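PDB 1IG0: thiamine pyrophosphokinase from Saccharomyces cerevisiae, which catalyses the transfer of a pyrophosphate group from ATP to thiamine, giving thiamine diphosphate and AMP, and works as a homodimer. Local coordinates for residues N38-I43 and L64-D69; I43-I48 and A72-D77; L54-W59 and I87-N92. All blocks are in the same frame, centred on the assembly; numbering follows the deposited sequence.

Interaction 1. Residues N38-I43 and L64-D69; sequences NSTLLI and LKVCAD
Ser39 starts the pairing of two parallel strands: its carbonyl O takes the N-H of Leu64 at 3.1 Å. Its own hydroxyl turns elsewhere, to the backbone N of Asp63. Thr40 comes next, side by side with Leu64 and pointing the same way. With OG1 beside the backbone N (chi1 -60°), CG2 is left anti to it, and the methyl rests 3.4 Å from Leu64 O, while OG1 lies 3.6 Å from Leu64 CB and makes a weak hydrogen bond back to Ser39 O. Leu41 bonds through both backbone atoms, its N to Leu64 O at 2.8 Å and its O to the N of Val66. That same O also receives a CA-H...O contact from Lys65, whose side chain bends at chi2 and carries its ammonium off to the carbonyl oxygens of His62 and Asp63. At Leu42 the CD1 methyl reaches over to Val66, 4.0 Å from CG1, and the two side chains cross obliquely. Ile43 closes the run: its N-H points at Val66 O in a nearly straight bond (2.9 Å, 178° at the hydrogen), and its O accepts from Ala68 N at 3.0 Å. On the opposite face from Leu42, its CD1 approaches Cys67 SG at 4.3 Å.

The strands run 25° apart and belong to the beta-alpha-beta unit made by strand 38-43, helix 52-61 and strand 64-68; strand 184-189 pairs with the other edge of 38-43. Helix 126-139 packs on Thr40 and Ala68, helix 71-78 on Ile43 and Cys67. Five backbone bonds thus satisfy the facing polar groups of a buried pair, while mostly apolar side chains serve the helices on both faces.

Interaction 2. Residues I43-I48 and A72-D77; sequences ILNQKI and ANRLYD
Arg74, on helix 71-78, lies over the loop that follows strand 38-43, in which Asn45 is the centre of an inverse gamma turn. Its CB is 3.6 Å from Gln46 O. CG, placed anti to the carbonyl carbon (chi1 -55°), comes closer to the same oxygen, at 3.4 Å, and the chain then bends at chi2. CD passes the Gln46 carbonyl and approaches Lys47 N. At NE the contact becomes polar: its N-H bonds to Asn45 OD1 at 3.0 Å, with 162° at the hydrogen. The acceptor lies at the guanidinium edge, near its plane, but NE itself stands above the amide carbonyl plane, consistent with the 42° between the two flat groups. One guanidinium face is met by Lys47 N, 3.4 Å above the plane and displaced from its centre, and NH1 comes near Lys47 CB. NH2 ends at a water that donates to Asn45 O, its own bond to that water being weak.

Apart from these polar contacts, Ile43 CD1 and Ile48 CD1 both approach Leu75 CD1, the Ile43 and Leu75 side chains crossing at about a right angle. A further water accepts from Ile48 N and donates to Arg74 O, 2.7 Å away.

Interaction 3. Residues L54-W59 and I87-N92; sequences LFYKIW and IKYLPN
Tyr89 meets Trp59, Phe55 and Tyr56 in an aromatic cluster that joins helix 52-61 to the chain leaving helix 83-88. Its pairing with Trp59 is edge-to-face, with planes at 87°: the Tyr89 edge meets the indole face, and CD2 comes within 3.3 Å of Trp59 CG. Tyr89 CB adds a CH-pi contact, 3.9 Å from the centroid of the six-membered indole ring and 11° off its normal. The CA-CB bond of Trp59 points toward 87-92 and CG is anti to the backbone N; farther out, the rim carbon CZ2 lies 3.3 Å from Leu90 O, which sits near the ring plane. An alanine in place of Trp59 would probably leave a gap beneath the Tyr89 edge and deprive Lys65 of its cation-pi partner.

The other ring pairs are less regular. Tyr56 and Tyr89 have planes only 18° apart but are shifted sidelong, with little overlap, and Phe55 meets Tyr89 obliquely.

Polar contact is indirect. The hydroxyl of Tyr56 turns to Arg52, outside both segments, whereas a water donates to Tyr56 O and also hydrogen-bonds to Tyr89 OH at 2.8 Å.

Ile43 belongs to both interaction 1 and interaction 2, where strand 38-43 runs into the loop facing helix 71-78. The two contacts also touch through Ala68 CB and Leu44 CD2, 3.7 Å apart. Interaction 3 meets interaction 1 at strand 64-68: Lys65 O and Asn92 N, 2.8 Å apart, probably hydrogen-bond, and Cys67 packs on Pro91. Leu75 links interactions 2 and 3, its CD1 lying 3.8 Å from Phe55 CZ. Centres are 10 to 12 Å apart. The side chains of Ala68 and Asn45 are each about 9 Å from a bound thiamine, placing interactions 1 and 2 near the pocket without direct contact.

Interaction 1. Residues N38-I43 and L64-D69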
loop_
_atom_site.group_PDB
_atom_site.type_symbol
_atom_site.label_atom_id
_atom_site.label_comp_id
_atom_site.label_asym_id
_atom_site.label_seq_id
_atom_site.Cartn_x
_atom_site.Cartn_y
_atom_site.Cartn_z
ATOM N N ASN B 38 -7.596 -26.728 -6.098
ATOM C CA ASN B 38 -6.728 -26.824 -4.933
ATOM C C ASN B 38 -6.813 -25.483 -4.221
ATOM O O ASN B 38 -7.236 -24.491 -4.813
ATOM C CB ASN B 38 -5.279 -27.108 -5.340
ATOM C CG ASN B 38 -5.048 -28.563 -5.695
ATOM O OD1 ASN B 38 -5.478 -29.462 -4.971
ATOM N ND2 ASN B 38 -4.353 -28.805 -6.801
ATOM N N SER B 39 -6.416 -25.448 -2.955
ATOM C CA SER B 39 -6.477 -24.209 -2.193
ATOM C C SER B 39 -5.360 -24.099 -1.170
ATOM O O SER B 39 -4.845 -25.104 -0.678
ATOM C CB SER B 39 -7.830 -24.096 -1.491
ATOM O OG SER B 39 -8.047 -25.197 -0.629
ATOM N N THR B 40 -4.996 -22.864 -0.851
ATOM C CA THR B 40 -3.938 -22.613 0.111
ATOM C C THR B 40 -4.156 -21.304 0.849
ATOM O O THR B 40 -4.597 -20.311 0.268
ATOM C CB THR B 40 -2.551 -22.536 -0.577
ATOM O OG1 THR B 40 -2.270 -23.773 -1.239
ATOM C CG2 THR B 40 -1.455 -22.254 0.449
ATOM N N LEU B 41 -3.853 -21.321 2.141
ATOM C CA LEU B 41 -3.945 -20.129 2.967
ATOM C C LEU B 41 -2.495 -19.762 3.248
ATOM O O LEU B 41 -1.779 -20.505 3.919
ATOM C CB LEU B 41 -4.667 -20.419 4.283
ATOM C CG LEU B 41 -4.672 -19.263 5.291
ATOM C CD1 LEU B 41 -5.393 -18.056 4.693
ATOM C CD2 LEU B 41 -5.347 -19.711 6.583
ATOM N N LEU B 42 -2.060 -18.627 2.718
ATOM C CA LEU B 42 -0.688 -18.182 2.906
ATOM C C LEU B 42 -0.592 -17.091 3.956
ATOM O O LEU B 42 -1.247 -16.055 3.849
ATOM C CB LEU B 42 -0.122 -17.667 1.581
ATOM C CG LEU B 42 1.264 -17.021 1.606
ATOM C CD1 LEU B 42 2.296 -18.018 2.112
ATOM C CD2 LEU B 42 1.617 -16.542 0.202
ATOM N N ILE B 43 0.229 -17.331 4.971
ATOM C CA ILE B 43 0.419 -16.361 6.039
ATOM C C ILE B 43 1.788 -15.718 5.895
ATOM O O ILE B 43 2.812 -16.398 5.969
ATOM C CB ILE B 43 0.331 -17.024 7.429
ATOM C CG1 ILE B 43 -1.005 -17.757 7.568
ATOM C CG2 ILE B 43 0.457 -15.963 8.525
ATOM C CD1 ILE B 43 -1.165 -18.506 8.881
ATOM N N LEU B 64 -4.063 -26.470 1.996
ATOM C CA LEU B 64 -2.696 -26.244 2.448
ATOM C C LEU B 64 -2.529 -24.915 3.183
ATOM O O LEU B 64 -3.161 -23.918 2.838
ATOM C CB LEU B 64 -1.740 -26.278 1.251
ATOM C CG LEU B 64 -0.239 -26.204 1.553
ATOM C CD1 LEU B 64 0.219 -27.511 2.178
ATOM C CD2 LEU B 64 0.533 -25.948 0.272
ATOM N N LYS B 65 -1.678 -24.916 4.206
ATOM C CA LYS B 65 -1.386 -23.707 4.969
ATOM C C LYS B 65 0.123 -23.525 4.995
ATOM O O LYS B 65 0.859 -24.413 5.429
ATOM C CB LYS B 65 -1.911 -23.802 6.405
ATOM C CG LYS B 65 -3.424 -23.798 6.532
ATOM C CD LYS B 65 -4.008 -25.177 6.290
ATOM C CE LYS B 65 -5.518 -25.167 6.448
ATOM N NZ LYS B 65 -6.075 -26.542 6.358
ATOM N N VAL B 66 0.580 -22.370 4.527
ATOM C CA VAL B 66 2.008 -22.089 4.477
ATOM C C VAL B 66 2.370 -20.817 5.233
ATOM O O VAL B 66 1.678 -19.804 5.134
ATOM C CB VAL B 66 2.489 -21.948 3.012
ATOM C CG1 VAL B 66 3.962 -21.565 2.972
ATOM C CG2 VAL B 66 2.263 -23.256 2.262
ATOM N N CYS B 67 3.459 -20.888 5.992
ATOM C CA CYS B 67 3.953 -19.749 6.753
ATOM C C CYS B 67 5.259 -19.269 6.138
ATOM O O CYS B 67 6.180 -20.060 5.925
ATOM C CB CYS B 67 4.198 -20.134 8.213
ATOM S SG CYS B 67 2.719 -20.200 9.239
ATOM N N ALA B 68 5.332 -17.976 5.844
ATOM C CA ALA B 68 6.538 -17.401 5.267
ATOM C C ALA B 68 7.492 -16.953 6.371
ATOM O O ALA B 68 7.303 -15.900 6.983
ATOM C CB ALA B 68 6.183 -16.221 4.369
ATOM N N ASP B 69 8.507 -17.774 6.622
ATOM C CA ASP B 69 9.524 -17.495 7.631
ATOM C C ASP B 69 8.961 -16.972 8.951
ATOM O O ASP B 69 8.370 -17.726 9.720
ATOM C CB ASP B 69 10.545 -16.500 7.070
ATOM C CG ASP B 69 11.799 -16.409 7.917
ATOM O OD1 ASP B 69 11.933 -17.202 8.873
ATOM O OD2 ASP B 69 12.653 -15.546 7.626
#

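Interaction 2. Residues I43-I48 and A72-D77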
loop_
_atom_site.group_PDB
_atom_site.type_symbol
_atom_site.label_atom_id
_atom_site.label_comp_id
_atom_site.label_asym_id
_atom_site.label_seq_id
_atom_site.Cartn_x
_atom_site.Cartn_y
_atom_site.Cartn_z
ATOM N N ILE B 43 0.229 -17.331 4.971
ATOM C CA ILE B 43 0.419 -16.361 6.039
ATOM C C ILE B 43 1.788 -15.718 5.895
ATOM O O ILE B 43 2.812 -16.398 5.969
ATOM C CB ILE B 43 0.331 -17.024 7.429
ATOM C CG1 ILE B 43 -1.005 -17.757 7.568
ATOM C CG2 ILE B 43 0.457 -15.963 8.525
ATOM C CD1 ILE B 43 -1.165 -18.506 8.881
ATOM N N LEU B 44 1.801 -14.407 5.683
ATOM C CA LEU B 44 3.048 -13.673 5.529
ATOM C C LEU B 44 3.490 -13.083 6.867
ATOM O O LEU B 44 2.713 -13.044 7.823
ATOM C CB LEU B 44 2.881 -12.588 4.465
ATOM C CG LEU B 44 2.544 -13.194 3.096
ATOM C CD1 LEU B 44 2.196 -12.104 2.103
ATOM C CD2 LEU B 44 3.724 -14.023 2.607
ATOM N N ASN B 45 4.737 -12.629 6.933
ATOM C CA ASN B 45 5.285 -12.090 8.173
ATOM C C ASN B 45 4.801 -10.707 8.600
ATOM O O ASN B 45 5.476 -9.698 8.389
ATOM C CB ASN B 45 6.817 -12.110 8.116
ATOM C CG ASN B 45 7.452 -11.720 9.436
ATOM O OD1 ASN B 45 6.895 -11.979 10.504
ATOM N ND2 ASN B 45 8.630 -11.111 9.373
ATOM N N GLN B 46 3.623 -10.685 9.211
ATOM C CA GLN B 46 3.014 -9.465 9.728
ATOM C C GLN B 46 2.068 -9.905 10.837
ATOM O O GLN B 46 1.516 -11.004 10.787
ATOM C CB GLN B 46 2.233 -8.723 8.635
ATOM C CG GLN B 46 1.536 -7.458 9.129
ATOM C CD GLN B 46 0.902 -6.645 8.012
ATOM O OE1 GLN B 46 0.196 -5.671 8.268
ATOM N NE2 GLN B 46 1.155 -7.040 6.769
ATOM N N LYS B 47 1.892 -9.059 11.845
ATOM C CA LYS B 47 1.009 -9.393 12.951
ATOM C C LYS B 47 -0.383 -9.739 12.435
ATOM O O LYS B 47 -0.958 -9.001 11.634
ATOM C CB LYS B 47 0.923 -8.222 13.932
ATOM C CG LYS B 47 0.088 -8.507 15.174
ATOM C CD LYS B 47 0.039 -7.292 16.093
ATOM C CE LYS B 47 -0.780 -7.568 17.345
ATOM N NZ LYS B 47 -0.190 -8.662 18.164
ATOM N N ILE B 48 -0.916 -10.867 12.890
ATOM C CA ILE B 48 -2.247 -11.301 12.482
ATOM C C ILE B 48 -3.272 -10.559 13.336
ATOM O O ILE B 48 -3.135 -10.491 14.558
ATOM C CB ILE B 48 -2.415 -12.823 12.675
ATOM C CG1 ILE B 48 -1.366 -13.568 11.843
ATOM C CG2 ILE B 48 -3.817 -13.251 12.267
ATOM C CD1 ILE B 48 -1.375 -15.072 12.036
ATOM N N ALA B 72 5.626 -17.717 11.062
ATOM C CA ALA B 72 5.456 -18.792 12.032
ATOM C C ALA B 72 5.342 -18.192 13.427
ATOM O O ALA B 72 4.565 -18.673 14.254
ATOM C CB ALA B 72 6.635 -19.755 11.967
ATOM N N ASN B 73 6.120 -17.145 13.689
ATOM C CA ASN B 73 6.075 -16.476 14.985
ATOM C C ASN B 73 4.706 -15.824 15.130
ATOM O O ASN B 73 4.064 -15.917 16.176
ATOM C CB ASN B 73 7.153 -15.389 15.089
ATOM C CG ASN B 73 8.559 -15.939 14.972
ATOM O OD1 ASN B 73 8.889 -16.964 15.568
ATOM N ND2 ASN B 73 9.403 -15.249 14.213
ATOM N N ARG B 74 4.270 -15.167 14.059
ATOM C CA ARG B 74 2.984 -14.484 14.028
ATOM C C ARG B 74 1.837 -15.428 14.371
ATOM O O ARG B 74 0.972 -15.098 15.182
ATOM C CB ARG B 74 2.752 -13.881 12.639
ATOM C CG ARG B 74 3.865 -12.958 12.163
ATOM C CD ARG B 74 4.016 -11.742 13.065
ATOM N NE ARG B 74 5.034 -10.821 12.568
ATOM C CZ ARG B 74 5.330 -9.657 13.135
ATOM N NH1 ARG B 74 4.685 -9.266 14.227
ATOM N NH2 ARG B 74 6.268 -8.879 12.611
ATOM N N LEU B 75 1.831 -16.602 13.747
ATOM C CA LEU B 75 0.786 -17.590 13.990
ATOM C C LEU B 75 0.882 -18.107 15.419
ATOM O O LEU B 75 -0.122 -18.213 16.126
ATOM C CB LEU B 75 0.929 -18.760 13.012
ATOM C CG LEU B 75 -0.098 -19.888 13.143
ATOM C CD1 LEU B 75 -1.496 -19.346 12.866
ATOM C CD2 LEU B 75 0.246 -21.013 12.175
ATOM N N TYR B 76 2.103 -18.425 15.835
ATOM C CA TYR B 76 2.365 -18.932 17.177
ATOM C C TYR B 76 1.788 -17.996 18.237
ATOM O O TYR B 76 1.081 -18.433 19.147
ATOM C CB TYR B 76 3.873 -19.078 17.389
ATOM C CG TYR B 76 4.260 -19.689 18.718
ATOM C CD1 TYR B 76 4.143 -21.063 18.939
ATOM C CD2 TYR B 76 4.746 -18.894 19.756
ATOM C CE1 TYR B 76 4.504 -21.628 20.160
ATOM C CE2 TYR B 76 5.108 -19.449 20.979
ATOM C CZ TYR B 76 4.985 -20.815 21.174
ATOM O OH TYR B 76 5.345 -21.363 22.382
ATOM N N ASP B 77 2.097 -16.708 18.119
ATOM C CA ASP B 77 1.610 -15.718 19.076
ATOM C C ASP B 77 0.116 -15.458 18.916
ATOM O O ASP B 77 -0.604 -15.296 19.901
ATOM C CB ASP B 77 2.371 -14.398 18.921
ATOM C CG ASP B 77 3.852 -14.538 19.215
ATOM O OD1 ASP B 77 4.207 -15.302 20.139
ATOM O OD2 ASP B 77 4.660 -13.873 18.534
HETATM O O HOH W 1 8.078 -12.487 12.889
HETATM O O HOH W 2 7.030 -8.253 10.147
HETATM O O HOH W 3 0.437 -12.457 15.229
#

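Interaction 3. Residues L54-W59 and I87-N92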
loop_
_atom_site.group_PDB
_atom_site.type_symbol
_atom_site.label_atom_id
_atom_site.label_comp_id
_atom_site.label_asym_id
_atom_site.label_seq_id
_atom_site.Cartn_x
_atom_site.Cartn_y
_atom_site.Cartn_z
ATOM N N LEU B 54 -13.578 -15.898 12.046
ATOM C CA LEU B 54 -13.313 -15.849 10.614
ATOM C C LEU B 54 -12.076 -16.677 10.278
ATOM O O LEU B 54 -12.069 -17.433 9.307
ATOM C CB LEU B 54 -13.103 -14.401 10.163
ATOM C CG LEU B 54 -12.909 -14.200 8.657
ATOM C CD1 LEU B 54 -14.139 -14.700 7.913
ATOM C CD2 LEU B 54 -12.668 -12.730 8.362
ATOM N N PHE B 55 -11.031 -16.528 11.087
ATOM C CA PHE B 55 -9.789 -17.263 10.880
ATOM C C PHE B 55 -10.061 -18.764 10.838
ATOM O O PHE B 55 -9.611 -19.462 9.930
ATOM C CB PHE B 55 -8.800 -16.958 12.007
ATOM C CG PHE B 55 -7.483 -17.669 11.865
ATOM C CD1 PHE B 55 -6.518 -17.206 10.977
ATOM C CD2 PHE B 55 -7.218 -18.817 12.603
ATOM C CE1 PHE B 55 -5.306 -17.876 10.826
ATOM C CE2 PHE B 55 -6.010 -19.495 12.458
ATOM C CZ PHE B 55 -5.051 -19.022 11.568
ATOM N N TYR B 56 -10.799 -19.251 11.831
ATOM C CA TYR B 56 -11.140 -20.666 11.925
ATOM C C TYR B 56 -11.820 -21.150 10.650
ATOM O O TYR B 56 -11.534 -22.239 10.153
ATOM C CB TYR B 56 -12.089 -20.901 13.105
ATOM C CG TYR B 56 -11.568 -20.440 14.449
ATOM C CD1 TYR B 56 -12.451 -20.074 15.466
ATOM C CD2 TYR B 56 -10.199 -20.382 14.714
ATOM C CE1 TYR B 56 -11.986 -19.657 16.712
ATOM C CE2 TYR B 56 -9.724 -19.968 15.959
ATOM C CZ TYR B 56 -10.622 -19.607 16.951
ATOM O OH TYR B 56 -10.165 -19.191 18.180
ATOM N N LYS B 57 -12.728 -20.330 10.132
ATOM C CA LYS B 57 -13.475 -20.665 8.926
ATOM C C LYS B 57 -12.605 -20.691 7.674
ATOM O O LYS B 57 -12.659 -21.640 6.891
ATOM C CB LYS B 57 -14.623 -19.671 8.730
ATOM C CG LYS B 57 -15.535 -20.007 7.563
ATOM C CD LYS B 57 -16.120 -21.401 7.720
ATOM C CE LYS B 57 -17.067 -21.741 6.583
ATOM N NZ LYS B 57 -17.629 -23.112 6.732
ATOM N N ILE B 58 -11.814 -19.643 7.481
ATOM C CA ILE B 58 -10.936 -19.557 6.323
ATOM C C ILE B 58 -9.907 -20.682 6.352
ATOM O O ILE B 58 -9.506 -21.201 5.311
ATOM C CB ILE B 58 -10.217 -18.192 6.281
ATOM C CG1 ILE B 58 -11.232 -17.095 5.947
ATOM C CG2 ILE B 58 -9.087 -18.223 5.264
ATOM C CD1 ILE B 58 -10.670 -15.697 6.007
ATOM N N TRP B 59 -9.482 -21.057 7.552
ATOM C CA TRP B 59 -8.514 -22.135 7.700
ATOM C C TRP B 59 -9.161 -23.448 7.260
ATOM O O TRP B 59 -8.566 -24.232 6.523
ATOM C CB TRP B 59 -8.054 -22.232 9.159
ATOM C CG TRP B 59 -7.006 -23.280 9.403
ATOM C CD1 TRP B 59 -7.193 -24.632 9.465
ATOM C CD2 TRP B 59 -5.605 -23.059 9.615
ATOM N NE1 TRP B 59 -5.995 -25.266 9.703
ATOM C CE2 TRP B 59 -5.003 -24.325 9.797
ATOM C CE3 TRP B 59 -4.798 -21.913 9.662
ATOM C CZ2 TRP B 59 -3.632 -24.477 10.032
ATOM C CZ3 TRP B 59 -3.431 -22.065 9.896
ATOM C CH2 TRP B 59 -2.863 -23.341 10.074
ATOM N N ILE B 87 -2.456 -26.312 18.497
ATOM C CA ILE B 87 -2.094 -27.615 17.953
ATOM C C ILE B 87 -3.026 -27.968 16.799
ATOM O O ILE B 87 -2.644 -28.678 15.869
ATOM C CB ILE B 87 -2.177 -28.716 19.041
ATOM C CG1 ILE B 87 -0.929 -28.666 19.923
ATOM C CG2 ILE B 87 -2.317 -30.092 18.401
ATOM C CD1 ILE B 87 0.358 -28.973 19.177
ATOM N N LYS B 88 -4.251 -27.462 16.868
ATOM C CA LYS B 88 -5.242 -27.716 15.832
ATOM C C LYS B 88 -4.914 -26.947 14.557
ATOM O O LYS B 88 -5.271 -27.372 13.459
ATOM C CB LYS B 88 -6.635 -27.316 16.326
ATOM C CG LYS B 88 -7.720 -27.389 15.261
ATOM C CD LYS B 88 -9.077 -26.986 15.821
ATOM C CE LYS B 88 -10.135 -26.930 14.728
ATOM N NZ LYS B 88 -10.302 -28.240 14.037
ATOM N N TYR B 89 -4.228 -25.819 14.704
ATOM C CA TYR B 89 -3.886 -25.002 13.548
ATOM C C TYR B 89 -2.402 -24.951 13.208
ATOM O O TYR B 89 -1.796 -23.879 13.151
ATOM C CB TYR B 89 -4.443 -23.589 13.736
ATOM C CG TYR B 89 -5.949 -23.582 13.849
ATOM C CD1 TYR B 89 -6.579 -23.586 15.092
ATOM C CD2 TYR B 89 -6.746 -23.642 12.709
ATOM C CE1 TYR B 89 -7.969 -23.655 15.195
ATOM C CE2 TYR B 89 -8.130 -23.713 12.797
ATOM C CZ TYR B 89 -8.736 -23.720 14.042
ATOM O OH TYR B 89 -10.106 -23.801 14.130
ATOM N N LEU B 90 -1.826 -26.126 12.974
ATOM C CA LEU B 90 -0.420 -26.237 12.613
ATOM C C LEU B 90 -0.295 -26.032 11.107
ATOM O O LEU B 90 -1.085 -26.574 10.336
ATOM C CB LEU B 90 0.113 -27.630 12.966
ATOM C CG LEU B 90 0.139 -28.063 14.433
ATOM C CD1 LEU B 90 0.487 -29.539 14.521
ATOM C CD2 LEU B 90 1.152 -27.230 15.200
ATOM N N PRO B 91 0.690 -25.239 10.667
ATOM C CA PRO B 91 0.861 -25.016 9.230
ATOM C C PRO B 91 1.498 -26.251 8.597
ATOM O O PRO B 91 2.161 -27.030 9.286
ATOM C CB PRO B 91 1.782 -23.803 9.183
ATOM C CG PRO B 91 2.658 -24.028 10.372
ATOM C CD PRO B 91 1.671 -24.457 11.441
ATOM N N ASN B 92 1.297 -26.439 7.297
ATOM C CA ASN B 92 1.883 -27.587 6.620
ATOM C C ASN B 92 3.363 -27.338 6.359
ATOM O O ASN B 92 4.184 -28.241 6.507
ATOM C CB ASN B 92 1.165 -27.875 5.299
ATOM C CG ASN B 92 -0.288 -28.259 5.495
ATOM O OD1 ASN B 92 -1.176 -27.409 5.468
ATOM N ND2 ASN B 92 -0.536 -29.547 5.707
HETATM O O HOH W 4 -11.293 -24.461 11.666
#